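Local coordinates for protein adenosine kinase, putative (PDB 3OTX) that probably phosphorylates adenosine and related nucleosides to their monophosphates at the expense of ATP, as a magnesium-dependent purine-salvage kinase of the PfkB family, at residues Q182-A187 and G212-Y217. The protein carries 1 engineered substitution. Numbering follows the deposited sequence.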
loop_
_atom_site.group_PDB
_atom_site.type_symbol
_atom_site.label_atom_id
_atom_site.label_comp_id
_atom_site.label_asym_id
_atom_site.label_seq_id
_atom_site.Cartn_x
_atom_site.Cartn_y
_atom_site.Cartn_z
ATOM N N GLN A 182 -11.218 -7.970 -11.455
ATOM C CA GLN A 182 -10.641 -9.166 -12.092
ATOM C C GLN A 182 -9.877 -9.984 -11.052
ATOM O O GLN A 182 -10.041 -11.195 -10.962
ATOM C CB GLN A 182 -9.727 -8.811 -13.259
ATOM C CG GLN A 182 -9.032 -10.036 -13.872
ATOM C CD GLN A 182 -8.097 -9.665 -14.997
ATOM O OE1 GLN A 182 -8.380 -8.744 -15.768
ATOM N NE2 GLN A 182 -6.974 -10.374 -15.104
ATOM N N ALA A 183 -9.047 -9.324 -10.255
ATOM C CA ALA A 183 -8.344 -10.044 -9.189
ATOM C C ALA A 183 -9.278 -10.546 -8.089
ATOM O O ALA A 183 -9.052 -11.623 -7.521
ATOM C CB ALA A 183 -7.256 -9.156 -8.574
ATOM N N CYS A 184 -10.323 -9.781 -7.761
ATOM C CA CYS A 184 -11.292 -10.261 -6.781
ATOM C C CYS A 184 -11.922 -11.587 -7.194
ATOM O O CYS A 184 -12.052 -12.497 -6.365
ATOM C CB CYS A 184 -12.416 -9.240 -6.640
ATOM S SG CYS A 184 -11.963 -7.747 -5.782
ATOM N N ARG A 185 -12.325 -11.682 -8.458
ATOM C CA ARG A 185 -12.883 -12.914 -8.984
ATOM C C ARG A 185 -11.823 -14.019 -9.057
ATOM O O ARG A 185 -12.133 -15.182 -8.774
ATOM C CB ARG A 185 -13.530 -12.652 -10.340
ATOM C CG ARG A 185 -14.799 -11.784 -10.218
ATOM C CD ARG A 185 -15.544 -11.645 -11.574
ATOM N NE ARG A 185 -14.669 -11.243 -12.678
ATOM C CZ ARG A 185 -14.420 -9.981 -13.043
ATOM N NH1 ARG A 185 -15.013 -8.955 -12.423
ATOM N NH2 ARG A 185 -13.577 -9.739 -14.046
ATOM N N LYS A 186 -10.588 -13.680 -9.440
ATOM C CA LYS A 186 -9.540 -14.700 -9.480
ATOM C C LYS A 186 -9.255 -15.290 -8.098
ATOM O O LYS A 186 -9.052 -16.505 -7.959
ATOM C CB LYS A 186 -8.267 -14.098 -10.076
ATOM C CG LYS A 186 -7.130 -15.081 -10.183
ATOM C CD LYS A 186 -7.420 -16.213 -11.197
ATOM C CE LYS A 186 -7.579 -15.700 -12.647
ATOM N NZ LYS A 186 -7.755 -16.805 -13.656
ATOM N N ALA A 187 -9.227 -14.434 -7.072
ATOM C CA ALA A 187 -8.993 -14.920 -5.707
ATOM C C ALA A 187 -10.040 -15.974 -5.329
ATOM O O ALA A 187 -9.716 -16.986 -4.694
ATOM C CB ALA A 187 -9.042 -13.779 -4.727
ATOM N N GLY A 212 -16.838 0.561 -2.721
ATOM C CA GLY A 212 -18.030 -0.253 -2.449
ATOM C C GLY A 212 -18.163 -1.473 -3.353
ATOM O O GLY A 212 -18.684 -2.504 -2.922
ATOM N N GLU A 213 -17.725 -1.349 -4.601
ATOM C CA GLU A 213 -17.771 -2.474 -5.538
ATOM C C GLU A 213 -16.847 -3.608 -5.089
ATOM O O GLU A 213 -17.153 -4.792 -5.284
ATOM C CB GLU A 213 -17.381 -2.044 -6.949
ATOM C CG GLU A 213 -18.484 -1.390 -7.728
ATOM C CD GLU A 213 -18.245 -1.469 -9.214
ATOM O OE1 GLU A 213 -18.349 -2.580 -9.774
ATOM O OE2 GLU A 213 -17.977 -0.416 -9.820
ATOM N N VAL A 214 -15.719 -3.222 -4.489
ATOM C CA VAL A 214 -14.664 -4.181 -4.152
ATOM C C VAL A 214 -14.817 -4.797 -2.756
ATOM O O VAL A 214 -14.437 -5.952 -2.544
ATOM C CB VAL A 214 -13.262 -3.510 -4.366
ATOM C CG1 VAL A 214 -12.104 -4.291 -3.753
ATOM C CG2 VAL A 214 -13.022 -3.264 -5.882
ATOM N N LEU A 215 -15.401 -4.070 -1.810
ATOM C CA LEU A 215 -15.443 -4.557 -0.420
ATOM C C LEU A 215 -16.088 -5.946 -0.204
ATOM O O LEU A 215 -15.568 -6.739 0.558
ATOM C CB LEU A 215 -16.111 -3.538 0.500
ATOM C CG LEU A 215 -15.243 -2.310 0.760
ATOM C CD1 LEU A 215 -16.182 -1.259 1.384
ATOM C CD2 LEU A 215 -14.088 -2.666 1.666
ATOM N N PRO A 216 -17.214 -6.234 -0.882
ATOM C CA PRO A 216 -17.823 -7.568 -0.672
ATOM C C PRO A 216 -16.859 -8.723 -0.991
ATOM O O PRO A 216 -16.975 -9.803 -0.417
ATOM C CB PRO A 216 -18.975 -7.591 -1.664
ATOM C CG PRO A 216 -19.255 -6.164 -1.985
ATOM C CD PRO A 216 -17.952 -5.434 -1.870
ATOM N N TYR A 217 -15.920 -8.493 -1.914
ATOM C CA TYR A 217 -14.979 -9.540 -2.329
ATOM C C TYR A 217 -13.706 -9.502 -1.487
ATOM O O TYR A 217 -12.778 -10.270 -1.722
ATOM C CB TYR A 217 -14.558 -9.305 -3.786
ATOM C CG TYR A 217 -15.579 -9.438 -4.879
ATOM C CD1 TYR A 217 -16.188 -8.304 -5.436
ATOM C CD2 TYR A 217 -15.865 -10.691 -5.437
ATOM C CE1 TYR A 217 -17.100 -8.427 -6.493
ATOM C CE2 TYR A 217 -16.752 -10.824 -6.490
ATOM C CZ TYR A 217 -17.369 -9.697 -7.011
ATOM O OH TYR A 217 -18.247 -9.850 -8.069
HETATM O O HOH W 1 -12.256 -12.326 -3.556
HETATM O O HOH W 2 -17.380 -8.742 -10.315
#
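Cys184 and Tyr217 meet where helix 177-189 packs beside helix 208-214 and the 3-10 turn 215-217 on one side of the large central sheet of the ribokinase-like (PfkB) alpha/beta fold. The tight part is small. Cys184 CB lies 3.6 Å from Tyr217 CB, and with chi1 at -72° the thiol stands anti to its own carbonyl carbon, reaching between Tyr217 and Val214. There SG touches Tyr217 CB at 3.6 Å and Val214 CG1 at 4.0 Å. It also makes an oblique sulfur-aromatic contact with the tyrosine ring, 44° off the ring normal. A short, weakly polar cysteine suits this buried position, since the backbones come close here, and branched Val214 fills the sheet side; both also touch Phe194 of strand 193-197. Toward solvent the packing is looser. The ring of Tyr217 extends outward beside Arg185, whose CG comes only to 4.3 Å from Tyr217 CE2. Long, amphipathic side chains fit this margin because their stems pack while their polar ends meet water. One water lies between the main chains, within hydrogen-bonding distance of both Cys184 O and Tyr217 O; a second, in the guanidinium plane, accepts from Arg185 NH1 at 3.2 Å and lies 2.7 Å from Tyr217 OH.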